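PDB 6I1R: CMP-sialic acid transporter 1 from Zea mays, which probably carries CMP-sialic acid from the cytoplasm into the Golgi, in exchange for CMP, as a member of the nucleotide-sugar transporter family. Local coordinates for residues 51-56 with 61-66; 72-77 with 184-189; 189-194 with 249-254. The protein carries 5 engineered substitutions. All coordinates share one frame; numbering follows the deposited sequence.

From the N terminus, contact 1 closes first: after the four residues that follow segment 51-56, segment 61-66 comes to lie beside the last turns of helix 37-59. Contact 2 then closes a loop of 106 residues, bringing the end of helix 160-186 back to the 3-10 turn just ahead of helix 76-92. Contact 3 begins at Asp189, which it shares with contact 2, and spans 54 residues to join the start of helix 191-216 to helix 234-256. The three follow one another in series; none nests or crosses. Segment 184-194 is their common ground, since Asp189 OD2 bonds to Thr66 N, Ser190 OG to Glu56 OE1 and Gln194 NE2 to Met184 O.

Contact 1: residues 51-56 with 61-66. Engineered in segment 61-66: Pro61 (natural residue Ser), Ser62 (natural residue Pro), Val63 (natural residue Pro).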
loop_
_atom_site.group_PDB
_atom_site.type_symbol
_atom_site.label_atom_id
_atom_site.label_comp_id
_atom_site.label_asym_id
_atom_site.label_seq_id
_atom_site.Cartn_x
_atom_site.Cartn_y
_atom_site.Cartn_z
ATOM N N PHE B 51 -20.627 -5.347 26.563
ATOM C CA PHE B 51 -21.471 -6.536 26.667
ATOM C C PHE B 51 -21.152 -7.285 27.964
ATOM O O PHE B 51 -22.055 -7.598 28.735
ATOM C CB PHE B 51 -21.288 -7.466 25.464
ATOM C CG PHE B 51 -21.987 -8.794 25.607
ATOM C CD1 PHE B 51 -23.330 -8.928 25.289
ATOM C CD2 PHE B 51 -21.308 -9.908 26.082
ATOM C CE1 PHE B 51 -23.975 -10.147 25.431
ATOM C CE2 PHE B 51 -21.956 -11.125 26.226
ATOM C CZ PHE B 51 -23.288 -11.243 25.900
ATOM N N PHE B 52 -19.872 -7.569 28.192
ATOM C CA PHE B 52 -19.462 -8.328 29.373
ATOM C C PHE B 52 -19.698 -7.502 30.644
ATOM O O PHE B 52 -19.985 -8.077 31.688
ATOM C CB PHE B 52 -18.000 -8.774 29.273
ATOM C CG PHE B 52 -17.721 -9.846 28.249
ATOM C CD1 PHE B 52 -18.612 -10.890 28.038
ATOM C CD2 PHE B 52 -16.546 -9.830 27.513
ATOM C CE1 PHE B 52 -18.345 -11.873 27.098
ATOM C CE2 PHE B 52 -16.278 -10.816 26.576
ATOM C CZ PHE B 52 -17.178 -11.837 26.370
ATOM N N LEU B 53 -19.584 -6.177 30.565
ATOM C CA LEU B 53 -19.885 -5.335 31.727
ATOM C C LEU B 53 -21.369 -5.489 32.088
ATOM O O LEU B 53 -21.703 -5.752 33.241
ATOM C CB LEU B 53 -19.532 -3.876 31.418
ATOM C CG LEU B 53 -19.730 -2.888 32.568
ATOM C CD1 LEU B 53 -18.979 -3.336 33.814
ATOM C CD2 LEU B 53 -19.299 -1.489 32.160
ATOM N N TRP B 54 -22.238 -5.336 31.089
ATOM C CA TRP B 54 -23.691 -5.511 31.245
ATOM C C TRP B 54 -23.994 -6.875 31.878
ATOM O O TRP B 54 -24.710 -6.962 32.880
ATOM C CB TRP B 54 -24.383 -5.343 29.885
ATOM C CG TRP B 54 -25.844 -5.681 29.853
ATOM C CD1 TRP B 54 -26.891 -4.830 30.062
ATOM C CD2 TRP B 54 -26.428 -6.962 29.551
ATOM N NE1 TRP B 54 -28.081 -5.494 29.929
ATOM C CE2 TRP B 54 -27.829 -6.804 29.611
ATOM C CE3 TRP B 54 -25.906 -8.224 29.246
ATOM C CZ2 TRP B 54 -28.709 -7.860 29.374
ATOM C CZ3 TRP B 54 -26.776 -9.269 29.016
ATOM C CH2 TRP B 54 -28.158 -9.088 29.085
ATOM N N LYS B 55 -23.428 -7.924 31.284
ATOM C CA LYS B 55 -23.633 -9.303 31.730
ATOM C C LYS B 55 -23.120 -9.481 33.166
ATOM O O LYS B 55 -23.718 -10.219 33.948
ATOM C CB LYS B 55 -22.922 -10.271 30.778
ATOM C CG LYS B 55 -23.000 -11.743 31.160
ATOM C CD LYS B 55 -22.547 -12.671 30.053
ATOM C CE LYS B 55 -22.633 -14.135 30.431
ATOM N NZ LYS B 55 -22.340 -15.016 29.276
ATOM N N GLU B 56 -22.013 -8.815 33.496
ATOM C CA GLU B 56 -21.414 -8.901 34.832
ATOM C C GLU B 56 -22.327 -8.226 35.865
ATOM O O GLU B 56 -22.449 -8.711 36.987
ATOM C CB GLU B 56 -20.025 -8.258 34.842
ATOM C CG GLU B 56 -19.201 -8.608 36.068
ATOM C CD GLU B 56 -17.885 -7.857 36.180
ATOM O OE1 GLU B 56 -17.905 -6.615 36.066
ATOM O OE2 GLU B 56 -16.846 -8.514 36.384
ATOM N N PRO B 61 -23.361 -9.955 42.230
ATOM C CA PRO B 61 -23.875 -9.157 43.358
ATOM C C PRO B 61 -23.191 -7.788 43.517
ATOM O O PRO B 61 -23.851 -6.823 43.911
ATOM C CB PRO B 61 -23.632 -9.999 44.623
ATOM C CG PRO B 61 -22.700 -11.099 44.181
ATOM C CD PRO B 61 -23.024 -11.301 42.717
ATOM N N SER B 62 -21.892 -7.710 43.226
ATOM C CA SER B 62 -21.127 -6.472 43.388
ATOM C C SER B 62 -20.159 -6.290 42.213
ATOM O O SER B 62 -19.394 -7.197 41.882
ATOM C CB SER B 62 -20.393 -6.464 44.704
ATOM O OG SER B 62 -21.305 -6.453 45.792
ATOM N N VAL B 63 -20.205 -5.110 41.597
ATOM C CA VAL B 63 -19.330 -4.765 40.478
ATOM C C VAL B 63 -18.654 -3.426 40.796
ATOM O O VAL B 63 -19.328 -2.420 41.024
ATOM C CB VAL B 63 -20.115 -4.712 39.152
ATOM C CG1 VAL B 63 -19.287 -4.134 38.013
ATOM C CG2 VAL B 63 -20.661 -6.081 38.775
ATOM N N ARG B 64 -17.324 -3.430 40.806
ATOM C CA ARG B 64 -16.537 -2.255 41.179
ATOM C C ARG B 64 -16.399 -1.339 39.956
ATOM O O ARG B 64 -15.938 -1.775 38.898
ATOM C CB ARG B 64 -15.170 -2.691 41.716
ATOM C CG ARG B 64 -15.233 -3.674 42.879
ATOM C CD ARG B 64 -15.333 -2.993 44.230
ATOM N NE ARG B 64 -14.038 -2.560 44.737
ATOM C CZ ARG B 64 -13.851 -1.956 45.905
ATOM N NH1 ARG B 64 -14.887 -1.663 46.672
ATOM N NH2 ARG B 64 -12.630 -1.648 46.303
ATOM N N MET B 65 -16.810 -0.082 40.110
ATOM C CA MET B 65 -16.865 0.874 39.001
ATOM C C MET B 65 -16.702 2.297 39.547
ATOM O O MET B 65 -17.576 2.797 40.256
ATOM C CB MET B 65 -18.203 0.789 38.260
ATOM C CG MET B 65 -18.379 -0.476 37.447
ATOM S SD MET B 65 -19.766 -0.360 36.288
ATOM C CE MET B 65 -21.145 -0.259 37.428
ATOM N N THR B 66 -15.596 2.944 39.200
ATOM C CA THR B 66 -15.334 4.307 39.643
ATOM C C THR B 66 -15.868 5.273 38.577
ATOM O O THR B 66 -15.296 5.385 37.494
ATOM C CB THR B 66 -13.843 4.502 39.939
ATOM O OG1 THR B 66 -13.411 3.401 40.739
ATOM C CG2 THR B 66 -13.545 5.801 40.656
#
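Val63, an engineered residue, lies obliquely against the side chain of Glu56, where the return loop doubles back along the end of helix 37-59. The polar end is touched by methyl groups. Val63 CG1 stands 3.4 Å from Glu56 OE1, while Val63 CG2 reaches the backbone atom Glu56 O at 3.6 Å and the aliphatic Glu56 CG at 4.0 Å. Glu56 can stretch this far because CG is anti to its backbone N (chi1 -165°) and the chain stays extended to the carboxylate. That carboxylate finds its polar partner elsewhere: OE1 is hydrogen-bonded to Ser190 OG. An alanine here would remove the carboxylate and would probably leave Ser190 OG without its mate and Val63 with less to lie on. The apolar part is carried by Leu53. One methyl, CD1, serves both loop residues, approaching Met65 SD to 3.9 Å and Val63 CG1 to 4.3 Å; the bend of Met65 at chi3 (-66°) turns CE aside beyond the sulfur. Helix 191-216 covers the contact, with Tyr192 touching Leu53 and Glu56, and Trp193 touching Leu53 and Met65, so that the loop and the end of helix 37-59 both rest on its first turn.

Contact 2: residues 72-77 with 184-189; sequences VRLYVV and MKKNND
Lys186 reaches Leu74 with its tip, the two side chains crossing at about a right angle. Its course starts at CB, which points toward segment 72-77 but is still too distant to touch it, as is CG. CG sits between the backbone N and the carbonyl carbon (chi1 81°), an orientation that sends the chain toward Leu74. CD comes first within range, 4.4 Å from Leu74 CD2. The chain then bends at chi3 (-62°) and again at chi4, holding CE slightly farther off and bringing NZ to 3.9 Å from the same methyl, Leu74 CD2. Leu74 itself packs further on Tyr179 and Leu183 of helix 160-186. Deeper in the protein, Tyr75 extends its ring toward the end of that helix. Its CE2 lies 4.7 Å from Met184 SD, a loose approach, and its hydroxyl end points to the side chain of Asn187; Leu183, Gln194 and Gln197 also touch its side chain. The short segment 73-75, a 3-10 turn ahead of helix 76-92, thus meets the C-terminal end of helix 160-186. With a charged tip against a methyl and a buried tyrosine beside it, the contact depends on loose packing rather than directional bonds between the segments.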
loop_
_atom_site.group_PDB
_atom_site.type_symbol
_atom_site.label_atom_id
_atom_site.label_comp_id
_atom_site.label_asym_id
_atom_site.label_seq_id
_atom_site.Cartn_x
_atom_site.Cartn_y
_atom_site.Cartn_z
ATOM N N VAL B 72 -11.979 8.888 35.616
ATOM C CA VAL B 72 -12.458 8.531 34.271
ATOM C C VAL B 72 -11.615 9.273 33.223
ATOM O O VAL B 72 -11.216 8.685 32.218
ATOM C CB VAL B 72 -13.964 8.829 34.097
ATOM C CG1 VAL B 72 -14.420 8.629 32.658
ATOM C CG2 VAL B 72 -14.821 7.996 35.041
ATOM N N ARG B 73 -11.323 10.548 33.476
ATOM C CA ARG B 73 -10.627 11.418 32.511
ATOM C C ARG B 73 -9.215 10.895 32.203
ATOM O O ARG B 73 -8.635 11.268 31.186
ATOM C CB ARG B 73 -10.527 12.845 33.061
ATOM C CG ARG B 73 -9.519 12.992 34.194
ATOM C CD ARG B 73 -9.787 14.121 35.166
ATOM N NE ARG B 73 -9.070 15.351 34.916
ATOM C CZ ARG B 73 -9.518 16.576 35.170
ATOM N NH1 ARG B 73 -8.955 17.596 34.548
ATOM N NH2 ARG B 73 -10.516 16.791 36.011
ATOM N N LEU B 74 -8.653 10.064 33.080
ATOM C CA LEU B 74 -7.271 9.587 32.914
ATOM C C LEU B 74 -7.168 8.580 31.757
ATOM O O LEU B 74 -6.071 8.346 31.252
ATOM C CB LEU B 74 -6.781 8.962 34.227
ATOM C CG LEU B 74 -5.919 9.867 35.104
ATOM C CD1 LEU B 74 -6.681 11.117 35.518
ATOM C CD2 LEU B 74 -5.420 9.114 36.328
ATOM N N TYR B 75 -8.288 8.001 31.325
ATOM C CA TYR B 75 -8.266 7.019 30.232
ATOM C C TYR B 75 -8.094 7.717 28.874
ATOM O O TYR B 75 -7.977 7.039 27.850
ATOM C CB TYR B 75 -9.528 6.152 30.271
ATOM C CG TYR B 75 -9.564 5.172 31.416
ATOM C CD1 TYR B 75 -10.053 5.541 32.659
ATOM C CD2 TYR B 75 -9.098 3.876 31.264
ATOM C CE1 TYR B 75 -10.086 4.648 33.719
ATOM C CE2 TYR B 75 -9.124 2.971 32.313
ATOM C CZ TYR B 75 -9.619 3.358 33.546
ATOM O OH TYR B 75 -9.648 2.476 34.587
ATOM N N VAL B 76 -8.061 9.050 28.857
ATOM C CA VAL B 76 -7.820 9.803 27.619
ATOM C C VAL B 76 -6.349 9.625 27.216
ATOM O O VAL B 76 -6.037 9.482 26.032
ATOM C CB VAL B 76 -8.168 11.300 27.773
ATOM C CG1 VAL B 76 -7.971 12.062 26.469
ATOM C CG2 VAL B 76 -9.580 11.526 28.295
ATOM N N VAL B 77 -5.466 9.605 28.214
ATOM C CA VAL B 77 -4.022 9.785 28.004
ATOM C C VAL B 77 -3.510 8.779 26.962
ATOM O O VAL B 77 -2.906 9.192 25.973
ATOM C CB VAL B 77 -3.242 9.700 29.333
ATOM C CG1 VAL B 77 -1.735 9.652 29.114
ATOM C CG2 VAL B 77 -3.606 10.844 30.268
ATOM N N MET B 184 -5.025 0.307 34.846
ATOM C CA MET B 184 -5.701 -0.937 35.244
ATOM C C MET B 184 -5.418 -1.222 36.726
ATOM O O MET B 184 -6.328 -1.557 37.486
ATOM C CB MET B 184 -5.236 -2.143 34.419
ATOM C CG MET B 184 -5.196 -1.918 32.917
ATOM S SD MET B 184 -6.641 -1.047 32.264
ATOM C CE MET B 184 -7.809 -2.403 32.168
ATOM N N LYS B 185 -4.155 -1.071 37.124
ATOM C CA LYS B 185 -3.693 -1.521 38.442
ATOM C C LYS B 185 -3.903 -0.434 39.507
ATOM O O LYS B 185 -3.799 -0.735 40.698
ATOM C CB LYS B 185 -2.217 -1.931 38.382
ATOM C CG LYS B 185 -1.954 -3.309 37.791
ATOM C CD LYS B 185 -0.487 -3.595 37.556
ATOM C CE LYS B 185 -0.247 -4.824 36.707
ATOM N NZ LYS B 185 -0.343 -6.079 37.489
ATOM N N LYS B 186 -4.198 0.806 39.114
ATOM C CA LYS B 186 -4.404 1.874 40.104
ATOM C C LYS B 186 -5.798 1.748 40.735
ATOM O O LYS B 186 -6.072 2.404 41.742
ATOM C CB LYS B 186 -4.210 3.266 39.488
ATOM C CG LYS B 186 -5.398 3.828 38.713
ATOM C CD LYS B 186 -5.359 5.332 38.527
ATOM C CE LYS B 186 -5.387 6.092 39.838
ATOM N NZ LYS B 186 -6.208 7.323 39.745
ATOM N N ASN B 187 -6.672 0.929 40.142
ATOM C CA ASN B 187 -8.044 0.748 40.625
ATOM C C ASN B 187 -8.292 -0.724 40.973
ATOM O O ASN B 187 -7.634 -1.629 40.457
ATOM C CB ASN B 187 -9.082 1.191 39.588
ATOM C CG ASN B 187 -9.477 2.650 39.694
ATOM O OD1 ASN B 187 -8.905 3.406 40.475
ATOM N ND2 ASN B 187 -10.463 3.052 38.908
ATOM N N ASN B 188 -9.293 -0.933 41.821
ATOM C CA ASN B 188 -9.787 -2.269 42.156
ATOM C C ASN B 188 -11.028 -2.555 41.296
ATOM O O ASN B 188 -11.870 -3.381 41.655
ATOM C CB ASN B 188 -10.044 -2.410 43.663
ATOM C CG ASN B 188 -10.082 -1.086 44.400
ATOM O OD1 ASN B 188 -10.907 -0.222 44.106
ATOM N ND2 ASN B 188 -9.186 -0.912 45.358
ATOM N N ASP B 189 -11.103 -1.912 40.131
ATOM C CA ASP B 189 -12.338 -1.835 39.344
ATOM C C ASP B 189 -12.464 -3.081 38.457
ATOM O O ASP B 189 -11.567 -3.927 38.420
ATOM C CB ASP B 189 -12.380 -0.549 38.509
ATOM C CG ASP B 189 -13.032 0.633 39.209
ATOM O OD1 ASP B 189 -13.022 0.664 40.455
ATOM O OD2 ASP B 189 -13.538 1.523 38.498
#

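Contact 3: residues 189-194 with 249-254; sequences DSLYWQ and LVSWLM
Where Leu191 packs on Ser251, the neighbouring Lys255 NZ is gripped by two oxygens of segment 189-194, hydrogen-bonding to both Gln194 OE1 and Asp189 O. A second polar link runs from Ser251 OG, hydrogen-bonded to Asn195 OD1 one residue beyond that segment, and beside this bond Leu191 CD1 comes to 4.1 Å from Ser251 OG. The serine hydroxyl thereby ties helix 234-256 to helix 191-216, while the leucine methyl also lies 4.0 Å from the backbone atom Ser251 O. The other branch of Leu191 turns to the tryptophan: CD2 touches Trp252 CD1 at 3.8 Å, the two side chains crossing at about a right angle. CG of Leu191 stands opposite its own N (chi1 180°), which projects both methyls at the neighbouring helix, one to each of two successive residues. The leucine is the first residue of helix 191-216, just after the N-cap Ser190, whose carbonyl O accepts Gln194 N at 3.0 Å. Met184 of helix 160-186 packs against both Leu191 and Ser251, and on its own helix Trp252 meets the ring of Tyr256. The chemistry is therefore divided: between the two segments themselves one leucine supplies apolar packing, and the directional bonds joining the helices run beside it through Asn195 and Lys255.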
loop_
_atom_site.group_PDB
_atom_site.type_symbol
_atom_site.label_atom_id
_atom_site.label_comp_id
_atom_site.label_asym_id
_atom_site.label_seq_id
_atom_site.Cartn_x
_atom_site.Cartn_y
_atom_site.Cartn_z
ATOM N N ASP B 189 -11.103 -1.912 40.131
ATOM C CA ASP B 189 -12.338 -1.835 39.344
ATOM C C ASP B 189 -12.464 -3.081 38.457
ATOM O O ASP B 189 -11.567 -3.927 38.420
ATOM C CB ASP B 189 -12.380 -0.549 38.509
ATOM C CG ASP B 189 -13.032 0.633 39.209
ATOM O OD1 ASP B 189 -13.022 0.664 40.455
ATOM O OD2 ASP B 189 -13.538 1.523 38.498
ATOM N N SER B 190 -13.590 -3.177 37.753
ATOM C CA SER B 190 -13.858 -4.285 36.838
ATOM C C SER B 190 -13.061 -4.098 35.541
ATOM O O SER B 190 -13.009 -3.000 34.990
ATOM C CB SER B 190 -15.334 -4.400 36.550
ATOM O OG SER B 190 -15.605 -5.527 35.731
ATOM N N LEU B 191 -12.468 -5.185 35.055
ATOM C CA LEU B 191 -11.720 -5.171 33.794
ATOM C C LEU B 191 -12.603 -4.602 32.676
ATOM O O LEU B 191 -12.143 -3.805 31.856
ATOM C CB LEU B 191 -11.268 -6.599 33.465
ATOM C CG LEU B 191 -10.478 -6.767 32.166
ATOM C CD1 LEU B 191 -9.213 -5.922 32.183
ATOM C CD2 LEU B 191 -10.134 -8.228 31.921
ATOM N N TYR B 192 -13.871 -5.004 32.670
ATOM C CA TYR B 192 -14.792 -4.677 31.586
ATOM C C TYR B 192 -15.197 -3.197 31.650
ATOM O O TYR B 192 -15.494 -2.603 30.616
ATOM C CB TYR B 192 -16.014 -5.598 31.632
ATOM C CG TYR B 192 -15.689 -7.071 31.643
ATOM C CD1 TYR B 192 -14.878 -7.630 30.668
ATOM C CD2 TYR B 192 -16.189 -7.910 32.627
ATOM C CE1 TYR B 192 -14.572 -8.981 30.669
ATOM C CE2 TYR B 192 -15.893 -9.263 32.642
ATOM C CZ TYR B 192 -15.081 -9.802 31.660
ATOM O OH TYR B 192 -14.782 -11.135 31.666
ATOM N N TRP B 193 -15.218 -2.608 32.845
ATOM C CA TRP B 193 -15.526 -1.177 32.991
ATOM C C TRP B 193 -14.290 -0.336 32.646
ATOM O O TRP B 193 -14.418 0.770 32.117
ATOM C CB TRP B 193 -16.057 -0.869 34.399
ATOM C CG TRP B 193 -16.087 0.590 34.744
ATOM C CD1 TRP B 193 -15.412 1.201 35.761
ATOM C CD2 TRP B 193 -16.818 1.631 34.069
ATOM N NE1 TRP B 193 -15.678 2.543 35.772
ATOM C CE2 TRP B 193 -16.534 2.839 34.745
ATOM C CE3 TRP B 193 -17.683 1.665 32.968
ATOM C CZ2 TRP B 193 -17.084 4.058 34.352
ATOM C CZ3 TRP B 193 -18.226 2.870 32.580
ATOM C CH2 TRP B 193 -17.929 4.050 33.265
ATOM N N GLN B 194 -13.102 -0.856 32.946
ATOM C CA GLN B 194 -11.858 -0.165 32.601
ATOM C C GLN B 194 -11.705 -0.160 31.074
ATOM O O GLN B 194 -11.395 0.876 30.476
ATOM C CB GLN B 194 -10.677 -0.818 33.323
ATOM C CG GLN B 194 -10.717 -0.618 34.834
ATOM C CD GLN B 194 -9.591 -1.310 35.562
ATOM O OE1 GLN B 194 -9.269 -2.466 35.298
ATOM N NE2 GLN B 194 -8.991 -0.607 36.510
ATOM N N LEU B 249 -6.834 -9.165 25.161
ATOM C CA LEU B 249 -5.848 -9.945 25.906
ATOM C C LEU B 249 -4.780 -9.003 26.472
ATOM O O LEU B 249 -4.335 -9.180 27.606
ATOM C CB LEU B 249 -5.223 -11.001 24.988
ATOM C CG LEU B 249 -6.191 -12.022 24.390
ATOM C CD1 LEU B 249 -5.473 -12.927 23.402
ATOM C CD2 LEU B 249 -6.864 -12.850 25.475
ATOM N N VAL B 250 -4.386 -8.000 25.689
ATOM C CA VAL B 250 -3.404 -7.019 26.151
ATOM C C VAL B 250 -3.949 -6.347 27.419
ATOM O O VAL B 250 -3.214 -6.185 28.392
ATOM C CB VAL B 250 -3.057 -5.989 25.057
ATOM C CG1 VAL B 250 -2.266 -4.811 25.611
ATOM C CG2 VAL B 250 -2.307 -6.630 23.900
ATOM N N SER B 251 -5.234 -5.992 27.409
ATOM C CA SER B 251 -5.858 -5.339 28.562
ATOM C C SER B 251 -5.847 -6.292 29.763
ATOM O O SER B 251 -5.474 -5.899 30.869
ATOM C CB SER B 251 -7.256 -4.868 28.241
ATOM O OG SER B 251 -7.607 -3.744 29.038
ATOM N N TRP B 252 -6.235 -7.545 29.535
ATOM C CA TRP B 252 -6.188 -8.560 30.589
ATOM C C TRP B 252 -4.807 -8.541 31.256
ATOM O O TRP B 252 -4.704 -8.502 32.486
ATOM C CB TRP B 252 -6.534 -9.950 30.035
ATOM C CG TRP B 252 -6.829 -10.962 31.101
ATOM C CD1 TRP B 252 -8.057 -11.347 31.553
ATOM C CD2 TRP B 252 -5.868 -11.705 31.872
ATOM N NE1 TRP B 252 -7.928 -12.281 32.545
ATOM C CE2 TRP B 252 -6.598 -12.518 32.765
ATOM C CE3 TRP B 252 -4.469 -11.760 31.897
ATOM C CZ2 TRP B 252 -5.971 -13.378 33.667
ATOM C CZ3 TRP B 252 -3.852 -12.610 32.788
ATOM C CH2 TRP B 252 -4.594 -13.407 33.660
ATOM N N LEU B 253 -3.757 -8.540 30.434
ATOM C CA LEU B 253 -2.368 -8.589 30.919
ATOM C C LEU B 253 -1.987 -7.263 31.589
ATOM O O LEU B 253 -1.184 -7.255 32.523
ATOM C CB LEU B 253 -1.424 -8.891 29.749
ATOM C CG LEU B 253 -1.470 -10.316 29.196
ATOM C CD1 LEU B 253 -0.582 -10.442 27.967
ATOM C CD2 LEU B 253 -1.056 -11.332 30.250
ATOM N N MET B 254 -2.541 -6.149 31.109
ATOM C CA MET B 254 -2.329 -4.852 31.760
ATOM C C MET B 254 -2.893 -4.900 33.187
ATOM O O MET B 254 -2.358 -4.247 34.081
ATOM C CB MET B 254 -3.000 -3.706 30.993
ATOM C CG MET B 254 -2.430 -3.454 29.606
ATOM S SD MET B 254 -0.697 -2.938 29.617
ATOM C CE MET B 254 0.121 -4.527 29.462
#